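Local atomic coordinates of guanine deaminase (PDB entry 6OHB), a protein that catalyses the zinc-dependent hydrolytic deamination of guanine to xanthine and ammonia, a step of purine degradation. Residues I83-S88 and R111-L116. Sequence-based numbering, arbitrary orientation.
Sequences IHYPQS and RRYEDL. With ZN (zinc ion), chain E.
Pro86 and Tyr113 mark the closest approach of the two backbones, their CA atoms 6.8 Å apart, where the turn that follows the end of strand 73-84 faces a short 3-10 segment between helices 98-111 and 116-132. The contact rests on the Tyr113 ring, which lies with one face against Pro86. CB of Pro86 stands 3.4 Å from the centroid of the Tyr113 ring and only 7° off its normal, a CH-pi contact made almost squarely over the middle of the face. CA of Pro86 lies over the same face nearer the hydroxyl end, 3.4 Å from Tyr113 CZ, while the carbonyl O of Pro86 lies 3.2 Å from Tyr113 CE1. A chi1 of -72°, which sets CG of Tyr113 anti to its own carbonyl carbon, sends the ring toward the turn. Tyr85 adds a T-shaped pair: the edge of Tyr113 is directed at the face of Tyr85, with planes at 72° and centroids 5.5 Å apart. OH of Tyr85 lies near the plane of the Tyr113 ring, 3.8 Å from CD2 of Tyr113. Both hydroxyls are hydrogen-bonded beyond the two segments, Tyr85 OH to the carbonyl O of Ala119 and Tyr113 OH to the carboxylate of Glu89, which tie down the far ends of the rings. Pro86 itself is the centre of an inverse gamma turn, closed by a weak bond from Gln87 N to Tyr85 O. On the other side of this turn His84 binds zinc through NE2 at 1.9 Å, together with His82, His237 and Asp327. The arrangement belongs to the metal centre at the C-terminal end of the amidohydrolase TIM barrel: the HxH-bearing first barrel strand runs into a loop, Tyr85 to Gln87, that probably contributes to the guanine site, and Tyr113 packs behind it.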
loop_
_atom_site.group_PDB
_atom_site.type_symbol
_atom_site.label_atom_id
_atom_site.label_comp_id
_atom_site.label_asym_id
_atom_site.label_seq_id
_atom_site.Cartn_x
_atom_site.Cartn_y
_atom_site.Cartn_z
ATOM N N ILE A 83 14.947 -5.905 8.931
ATOM C CA ILE A 83 14.277 -6.913 8.119
ATOM C C ILE A 83 14.680 -8.284 8.648
ATOM O O ILE A 83 15.817 -8.483 9.086
ATOM C CB ILE A 83 14.606 -6.721 6.620
ATOM C CG1 ILE A 83 13.870 -7.749 5.760
ATOM C CG2 ILE A 83 16.116 -6.744 6.377
ATOM C CD1 ILE A 83 13.966 -7.476 4.269
ATOM N N HIS A 84 13.730 -9.219 8.644
ATOM C CA HIS A 84 13.936 -10.577 9.143
ATOM C C HIS A 84 14.138 -11.512 7.944
ATOM O O HIS A 84 13.216 -11.715 7.148
ATOM C CB HIS A 84 12.753 -11.027 10.012
ATOM C CG HIS A 84 12.554 -10.237 11.282
ATOM N ND1 HIS A 84 12.884 -10.733 12.528
ATOM C CD2 HIS A 84 11.989 -9.027 11.505
ATOM C CE1 HIS A 84 12.568 -9.847 13.456
ATOM N NE2 HIS A 84 12.033 -8.801 12.861
ATOM N N TYR A 85 15.354 -12.056 7.802
ATOM C CA TYR A 85 15.650 -13.000 6.720
ATOM C C TYR A 85 14.764 -14.248 6.706
ATOM O O TYR A 85 14.237 -14.587 5.632
ATOM C CB TYR A 85 17.147 -13.351 6.773
ATOM C CG TYR A 85 17.542 -14.779 6.431
ATOM C CD1 TYR A 85 17.321 -15.312 5.161
ATOM C CD2 TYR A 85 18.176 -15.584 7.375
ATOM C CE1 TYR A 85 17.693 -16.610 4.853
ATOM C CE2 TYR A 85 18.557 -16.885 7.073
ATOM C CZ TYR A 85 18.313 -17.391 5.813
ATOM O OH TYR A 85 18.690 -18.685 5.515
ATOM N N PRO A 86 14.574 -14.991 7.820
ATOM C CA PRO A 86 13.851 -16.270 7.723
ATOM C C PRO A 86 12.339 -16.150 7.859
ATOM O O PRO A 86 11.721 -16.940 8.581
ATOM C CB PRO A 86 14.442 -17.078 8.882
ATOM C CG PRO A 86 14.691 -16.047 9.929
ATOM C CD PRO A 86 15.102 -14.781 9.184
ATOM N N GLN A 87 11.723 -15.175 7.186
ATOM C CA GLN A 87 10.295 -14.940 7.367
ATOM C C GLN A 87 9.570 -14.565 6.081
ATOM O O GLN A 87 8.410 -14.134 6.149
ATOM C CB GLN A 87 10.069 -13.841 8.410
ATOM C CG GLN A 87 10.373 -14.258 9.839
ATOM C CD GLN A 87 10.118 -13.144 10.827
ATOM O OE1 GLN A 87 9.555 -12.106 10.474
ATOM N NE2 GLN A 87 10.517 -13.355 12.076
ATOM N N SER A 88 10.205 -14.718 4.915
ATOM C CA SER A 88 9.593 -14.261 3.671
ATOM C C SER A 88 8.282 -14.988 3.381
ATOM O O SER A 88 7.336 -14.386 2.859
ATOM C CB SER A 88 10.573 -14.445 2.512
ATOM O OG SER A 88 11.759 -13.694 2.715
ATOM N N ARG A 111 11.361 -21.973 12.431
ATOM C CA ARG A 111 11.811 -23.333 12.728
ATOM C C ARG A 111 12.282 -24.070 11.480
ATOM O O ARG A 111 13.198 -24.897 11.558
ATOM C CB ARG A 111 10.693 -24.122 13.410
ATOM N N ARG A 112 11.691 -23.771 10.323
ATOM C CA ARG A 112 12.023 -24.479 9.092
ATOM C C ARG A 112 13.443 -24.203 8.617
ATOM O O ARG A 112 13.919 -24.894 7.710
ATOM C CB ARG A 112 11.013 -24.099 8.005
ATOM C CG ARG A 112 9.592 -23.983 8.551
ATOM C CD ARG A 112 8.634 -23.214 7.645
ATOM N NE ARG A 112 8.670 -23.632 6.245
ATOM C CZ ARG A 112 7.638 -23.512 5.412
ATOM N NH1 ARG A 112 7.741 -23.907 4.148
ATOM N NH2 ARG A 112 6.498 -22.991 5.847
ATOM N N TYR A 113 14.128 -23.229 9.211
ATOM C CA TYR A 113 15.465 -22.829 8.796
ATOM C C TYR A 113 16.575 -23.583 9.524
ATOM O O TYR A 113 17.743 -23.194 9.418
ATOM C CB TYR A 113 15.622 -21.314 8.968
ATOM C CG TYR A 113 14.818 -20.546 7.936
ATOM C CD1 TYR A 113 13.453 -20.347 8.099
ATOM C CD2 TYR A 113 15.417 -20.057 6.784
ATOM C CE1 TYR A 113 12.713 -19.668 7.152
ATOM C CE2 TYR A 113 14.684 -19.375 5.834
ATOM C CZ TYR A 113 13.333 -19.184 6.021
ATOM O OH TYR A 113 12.600 -18.503 5.074
ATOM N N GLU A 114 16.237 -24.636 10.279
ATOM C CA GLU A 114 17.259 -25.547 10.792
ATOM C C GLU A 114 17.887 -26.366 9.668
ATOM O O GLU A 114 19.058 -26.751 9.758
ATOM C CB GLU A 114 16.656 -26.466 11.858
ATOM N N ASP A 115 17.111 -26.659 8.627
ATOM C CA ASP A 115 17.615 -27.321 7.429
ATOM C C ASP A 115 18.541 -26.377 6.665
ATOM O O ASP A 115 18.178 -25.230 6.396
ATOM C CB ASP A 115 16.428 -27.739 6.558
ATOM C CG ASP A 115 16.840 -28.490 5.297
ATOM O OD1 ASP A 115 15.926 -28.850 4.519
ATOM O OD2 ASP A 115 18.046 -28.732 5.075
ATOM N N LEU A 116 19.758 -26.827 6.351
ATOM C CA LEU A 116 20.655 -25.887 5.687
ATOM C C LEU A 116 20.463 -25.836 4.178
ATOM O O LEU A 116 20.772 -24.807 3.569
ATOM C CB LEU A 116 22.102 -26.123 6.122
ATOM C CG LEU A 116 23.189 -25.334 5.392
ATOM C CD1 LEU A 116 24.188 -24.743 6.354
ATOM C CD2 LEU A 116 23.907 -26.437 4.608
HETATM ZN ZN ZN E . 11.196 -7.216 13.491
#